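PDB 6JYZ: putative secreted endoglycosylceramidase from Rhodococcus hoagii, which probably hydrolyses the glycosidic bond that joins galactose, or a glycan ending in it, to the ceramide of glycolipids, as a family 5 glycoside hydrolase. Local coordinates for residues Asn51-Asn56 with Gly367-Val372; Asp140-Leu145 with Gly163-Asn168. One frame throughout, in Å; residues are numbered along the deposited sequence.

Contact 1: residues Asn51-Asn56 with Gly367-Val372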
loop_
_atom_site.group_PDB
_atom_site.type_symbol
_atom_site.label_atom_id
_atom_site.label_comp_id
_atom_site.label_asym_id
_atom_site.label_seq_id
_atom_site.Cartn_x
_atom_site.Cartn_y
_atom_site.Cartn_z
ATOM N N ASN A 51 1.907 -12.626 -2.407
ATOM C CA ASN A 51 0.443 -12.786 -2.324
ATOM C C ASN A 51 0.035 -14.112 -2.974
ATOM O O ASN A 51 0.759 -14.676 -3.797
ATOM C CB ASN A 51 -0.200 -11.537 -2.970
ATOM C CG ASN A 51 -1.617 -11.338 -2.474
ATOM O OD1 ASN A 51 -2.192 -12.109 -1.685
ATOM N ND2 ASN A 51 -2.249 -10.263 -2.946
ATOM N N ASP A 52 -1.162 -14.574 -2.609
ATOM C CA ASP A 52 -1.691 -15.895 -2.985
ATOM C C ASP A 52 -2.906 -15.657 -3.871
ATOM O O ASP A 52 -4.026 -15.452 -3.381
ATOM C CB ASP A 52 -2.053 -16.641 -1.698
ATOM C CG ASP A 52 -2.665 -18.000 -1.956
ATOM O OD1 ASP A 52 -2.504 -18.546 -3.043
ATOM O OD2 ASP A 52 -3.339 -18.497 -1.017
ATOM N N TYR A 53 -2.766 -15.634 -5.169
ATOM C CA TYR A 53 -3.881 -15.391 -6.074
ATOM C C TYR A 53 -4.431 -16.702 -6.610
ATOM O O TYR A 53 -3.684 -17.681 -6.900
ATOM C CB TYR A 53 -3.378 -14.622 -7.292
ATOM C CG TYR A 53 -3.023 -13.193 -7.006
ATOM C CD1 TYR A 53 -3.991 -12.213 -6.866
ATOM C CD2 TYR A 53 -1.703 -12.803 -6.812
ATOM C CE1 TYR A 53 -3.672 -10.884 -6.582
ATOM C CE2 TYR A 53 -1.340 -11.474 -6.528
ATOM C CZ TYR A 53 -2.345 -10.541 -6.397
ATOM O OH TYR A 53 -1.946 -9.269 -6.064
ATOM N N ALA A 54 -5.725 -16.718 -6.885
ATOM C CA ALA A 54 -6.318 -17.790 -7.699
ATOM C C ALA A 54 -5.629 -17.754 -9.066
ATOM O O ALA A 54 -5.386 -16.683 -9.634
ATOM C CB ALA A 54 -7.787 -17.474 -7.888
ATOM N N SER A 55 -5.463 -18.991 -9.605
ATOM C CA SER A 55 -4.889 -19.124 -10.927
ATOM C C SER A 55 -5.930 -19.018 -12.038
ATOM O O SER A 55 -5.583 -18.722 -13.176
ATOM C CB SER A 55 -4.050 -20.392 -11.057
ATOM O OG SER A 55 -4.943 -21.473 -11.004
ATOM N N ASN A 56 -7.217 -19.288 -11.704
ATOM C CA ASN A 56 -8.318 -19.062 -12.634
ATOM C C ASN A 56 -8.192 -19.852 -13.959
ATOM O O ASN A 56 -8.682 -19.400 -14.991
ATOM C CB ASN A 56 -8.502 -17.550 -12.916
ATOM C CG ASN A 56 -9.062 -16.834 -11.713
ATOM O OD1 ASN A 56 -8.460 -15.807 -11.272
ATOM N ND2 ASN A 56 -10.127 -17.326 -11.161
ATOM N N GLY A 367 -0.516 -14.115 -15.410
ATOM C CA GLY A 367 -1.657 -14.849 -14.895
ATOM C C GLY A 367 -2.338 -14.121 -13.731
ATOM O O GLY A 367 -3.214 -14.717 -13.110
ATOM N N ASP A 368 -1.967 -12.885 -13.435
ATOM C CA ASP A 368 -2.662 -12.160 -12.345
ATOM C C ASP A 368 -4.137 -12.088 -12.722
ATOM O O ASP A 368 -4.483 -11.882 -13.884
ATOM C CB ASP A 368 -2.028 -10.756 -12.307
ATOM C CG ASP A 368 -2.503 -9.852 -11.165
ATOM O OD1 ASP A 368 -3.679 -9.494 -11.172
ATOM O OD2 ASP A 368 -1.708 -9.516 -10.303
ATOM N N PRO A 369 -5.041 -12.152 -11.717
ATOM C CA PRO A 369 -6.459 -12.046 -12.037
ATOM C C PRO A 369 -6.856 -10.780 -12.761
ATOM O O PRO A 369 -7.770 -10.778 -13.552
ATOM C CB PRO A 369 -7.189 -12.116 -10.705
ATOM C CG PRO A 369 -6.056 -11.886 -9.702
ATOM C CD PRO A 369 -4.746 -12.438 -10.313
ATOM N N HIS A 370 -6.128 -9.683 -12.531
ATOM C CA HIS A 370 -6.425 -8.451 -13.235
ATOM C C HIS A 370 -6.290 -8.678 -14.732
ATOM O O HIS A 370 -7.055 -8.142 -15.518
ATOM C CB HIS A 370 -5.513 -7.258 -12.771
ATOM C CG HIS A 370 -5.600 -6.777 -11.334
ATOM N ND1 HIS A 370 -4.981 -7.406 -10.252
ATOM C CD2 HIS A 370 -6.375 -5.768 -10.794
ATOM C CE1 HIS A 370 -5.274 -6.725 -9.120
ATOM N NE2 HIS A 370 -6.129 -5.749 -9.465
ATOM N N ALA A 371 -5.259 -9.441 -15.167
ATOM C CA ALA A 371 -5.035 -9.762 -16.575
ATOM C C ALA A 371 -6.057 -10.773 -17.065
ATOM O O ALA A 371 -6.524 -10.686 -18.207
ATOM C CB ALA A 371 -3.605 -10.302 -16.790
ATOM N N VAL A 372 -6.388 -11.760 -16.233
ATOM C CA VAL A 372 -7.356 -12.792 -16.621
ATOM C C VAL A 372 -8.718 -12.140 -16.854
ATOM O O VAL A 372 -9.403 -12.488 -17.842
ATOM C CB VAL A 372 -7.468 -13.883 -15.540
ATOM C CG1 VAL A 372 -8.689 -14.815 -15.853
ATOM C CG2 VAL A 372 -6.192 -14.696 -15.470
HETATM O O HOH W 1 -5.721 -15.404 -11.996
#

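Contact 2: residues Asp140-Leu145 with Gly163-Asn168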
loop_
_atom_site.group_PDB
_atom_site.type_symbol
_atom_site.label_atom_id
_atom_site.label_comp_id
_atom_site.label_asym_id
_atom_site.label_seq_id
_atom_site.Cartn_x
_atom_site.Cartn_y
_atom_site.Cartn_z
ATOM N N ASP A 140 -23.481 -21.319 -14.734
ATOM C CA ASP A 140 -23.928 -20.109 -15.407
ATOM C C ASP A 140 -24.285 -19.006 -14.389
ATOM O O ASP A 140 -24.394 -19.196 -13.185
ATOM C CB ASP A 140 -25.178 -20.420 -16.269
ATOM C CG ASP A 140 -24.908 -21.358 -17.444
ATOM O OD1 ASP A 140 -23.727 -21.589 -17.789
ATOM O OD2 ASP A 140 -25.939 -21.805 -18.022
ATOM N N CYS A 141 -24.377 -17.813 -14.981
ATOM C CA CYS A 141 -24.772 -16.630 -14.251
ATOM C C CYS A 141 -26.250 -16.331 -14.374
ATOM O O CYS A 141 -26.891 -16.616 -15.400
ATOM C CB CYS A 141 -24.090 -15.415 -14.846
ATOM S SG CYS A 141 -22.351 -15.434 -14.347
ATOM N N PRO A 142 -26.821 -15.702 -13.368
ATOM C CA PRO A 142 -28.130 -15.127 -13.524
ATOM C C PRO A 142 -28.040 -14.160 -14.687
ATOM O O PRO A 142 -27.024 -13.557 -15.000
ATOM C CB PRO A 142 -28.389 -14.362 -12.213
ATOM C CG PRO A 142 -27.498 -15.113 -11.197
ATOM C CD PRO A 142 -26.259 -15.430 -12.018
ATOM N N PRO A 143 -29.219 -13.974 -15.325
ATOM C CA PRO A 143 -29.420 -12.897 -16.225
ATOM C C PRO A 143 -28.875 -11.623 -15.586
ATOM O O PRO A 143 -28.995 -11.314 -14.404
ATOM C CB PRO A 143 -30.955 -12.858 -16.407
ATOM C CG PRO A 143 -31.432 -14.206 -16.025
ATOM C CD PRO A 143 -30.498 -14.593 -14.906
ATOM N N LEU A 144 -28.261 -10.945 -16.501
ATOM C CA LEU A 144 -27.813 -9.572 -16.383
ATOM C C LEU A 144 -26.452 -9.471 -15.696
ATOM O O LEU A 144 -25.904 -8.370 -15.601
ATOM C CB LEU A 144 -28.818 -8.643 -15.681
ATOM C CG LEU A 144 -30.226 -8.709 -16.281
ATOM C CD1 LEU A 144 -31.154 -7.778 -15.477
ATOM C CD2 LEU A 144 -30.174 -8.339 -17.742
ATOM N N LEU A 145 -25.924 -10.574 -15.168
ATOM C CA LEU A 145 -24.634 -10.538 -14.446
ATOM C C LEU A 145 -23.544 -11.150 -15.296
ATOM O O LEU A 145 -23.784 -11.940 -16.205
ATOM C CB LEU A 145 -24.760 -11.315 -13.145
ATOM C CG LEU A 145 -25.856 -10.855 -12.189
ATOM C CD1 LEU A 145 -25.750 -11.643 -10.901
ATOM C CD2 LEU A 145 -25.731 -9.357 -11.901
ATOM N N GLY A 163 -24.128 -19.573 -0.448
ATOM C CA GLY A 163 -24.558 -20.074 -1.737
ATOM C C GLY A 163 -24.871 -18.962 -2.718
ATOM O O GLY A 163 -25.272 -19.276 -3.829
ATOM N N TRP A 164 -24.698 -17.684 -2.371
ATOM C CA TRP A 164 -25.114 -16.608 -3.269
ATOM C C TRP A 164 -24.260 -16.581 -4.530
ATOM O O TRP A 164 -23.077 -16.988 -4.511
ATOM C CB TRP A 164 -24.996 -15.282 -2.503
ATOM C CG TRP A 164 -25.989 -15.071 -1.402
ATOM C CD1 TRP A 164 -26.714 -16.023 -0.762
ATOM C CD2 TRP A 164 -26.317 -13.849 -0.781
ATOM N NE1 TRP A 164 -27.506 -15.430 0.194
ATOM C CE2 TRP A 164 -27.278 -14.089 0.223
ATOM C CE3 TRP A 164 -25.900 -12.524 -0.965
ATOM C CZ2 TRP A 164 -27.846 -13.073 1.005
ATOM C CZ3 TRP A 164 -26.458 -11.500 -0.228
ATOM C CH2 TRP A 164 -27.429 -11.779 0.752
ATOM N N THR A 165 -24.805 -16.070 -5.619
ATOM C CA THR A 165 -24.088 -16.137 -6.877
ATOM C C THR A 165 -22.761 -15.374 -6.827
ATOM O O THR A 165 -22.665 -14.288 -6.247
ATOM C CB THR A 165 -24.971 -15.609 -8.020
ATOM O OG1 THR A 165 -24.199 -15.694 -9.226
ATOM C CG2 THR A 165 -25.420 -14.200 -7.872
ATOM N N THR A 166 -21.780 -16.008 -7.439
ATOM C CA THR A 166 -20.441 -15.435 -7.620
ATOM C C THR A 166 -20.360 -14.511 -8.816
ATOM O O THR A 166 -19.305 -13.894 -9.070
ATOM C CB THR A 166 -19.405 -16.550 -7.788
ATOM O OG1 THR A 166 -19.761 -17.300 -8.959
ATOM C CG2 THR A 166 -19.384 -17.438 -6.575
ATOM N N CYS A 167 -21.421 -14.374 -9.587
ATOM C CA CYS A 167 -21.435 -13.441 -10.713
ATOM C C CYS A 167 -21.643 -12.029 -10.256
ATOM O O CYS A 167 -22.045 -11.786 -9.118
ATOM C CB CYS A 167 -22.487 -13.894 -11.707
ATOM S SG CYS A 167 -22.202 -15.616 -12.238
ATOM N N ASN A 168 -21.274 -11.074 -11.080
ATOM C CA ASN A 168 -21.268 -9.680 -10.644
ATOM C C ASN A 168 -21.935 -8.719 -11.631
ATOM O O ASN A 168 -22.226 -9.089 -12.775
ATOM C CB ASN A 168 -19.817 -9.249 -10.330
ATOM C CG ASN A 168 -18.892 -9.408 -11.500
ATOM O OD1 ASN A 168 -19.212 -8.938 -12.587
ATOM N ND2 ASN A 168 -17.734 -10.029 -11.307
HETATM O O HOH W 2 -24.193 -18.228 -10.410
#

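Contact 1: residues Asn51-Asn56 with Gly367-Val372
Tyr-53 lies against Pro-369 at the start of helix 369-374, its CD1 being 3.5 Å from the proline CG; the two side chains cross at about a right angle, the proline coming in obliquely to the tyrosine ring. This is the tight, buried part of the contact. The CG of Tyr-53 stands anti to its own carbonyl carbon (chi1 -72°), which carries the ring across to Asp-368, whose OD2 sits 4.1 Å above one ring face, toward the rim. The phenol OH turns to Asn-48. Proline suits the first turn of a helix, where no backbone N-H is needed for a helical bond, and aspartate suits the N-cap: Asp-368 OD1 accepts from His-370 N at 2.8 Å on its anti lone pair and from His-370 ND1 at 2.6 Å on the syn side, nearly in the imidazole plane. With an alanine here, the first turn would probably lose its side-chain cap, and the His-370 ring the acceptor that fixes its rotation. Toward the other end the contact is looser and partly exposed: Asn-56 CB only brushes Val-372 CG1 at 4.0 Å, and a water 2.7 Å from Ala-54 O and 2.8 Å from Gly-367 O lies between the segments, with no direct hydrogen bond across. The whole is a capped helix N-terminus, with a His-carboxylate pair, packed against the loop that follows strand 38-47 of the family 5 barrel.

Contact 2: residues Asp140-Leu145 with Gly163-Asn168
A disulfide, Cys-141 to Cys-167, ties together two irregular segments of the long excursion between strand 119-124 and helix 177-187, far from the centre of the chain. The sulfurs are 2.1 Å apart and chi3 is -81°, close to the 90° magnitude that a relaxed disulfide adopts; covalent linkage suits a secreted protein in a region without regular structure. Leu-145 packs beside the bridge, its CB 3.7 Å from Cys-167 CB, while its CD1 meets Thr-165 CG2 at 4.0 Å. The type II turn from Pro-142 to Leu-145, closed by Leu-145 N to Pro-142 O, brings this leucine back to the bridge. Pro-142 and Thr-165 reach toward each other tip to tip, the proline CD 3.5 Å from Thr-165 OG1. That hydroxyl stands opposite the backbone N of Thr-165 (chi1 180°), where it accepts from Cys-167 N at 3.1 Å in an ST turn and shares a hydrogen bond with a water, which donates to Asp-140 O. Threonine thus serves both sides, its methyl for packing and its hydroxyl for the turn. Beyond the bridge, Cys-167 touches Thr-135, and Thr-165 rests on Pro-177 at the start of helix 177-187, with a backbone bond to Ala-178 fastening the segment there.

Contact 1 sets a loop against the first turn of a helix, while contact 2 ties loop to loop; both lie on the same side of the chain's centre, their own centres about 20 Å apart. Contact 1 joins residues some 310 positions apart, and contact 2 is nested within that span. Both are only partly buried, but contact 2 is the more superficial, its centre about 31 Å from that of the chain against about 18 Å. The chemistry differs accordingly: an aromatic ring, a proline and a charged helix cap at the inner site, a covalent bridge flanked by leucine, proline and a threonine methyl at the outer one. In each, a water lies between the segments, and no direct hydrogen bond crosses.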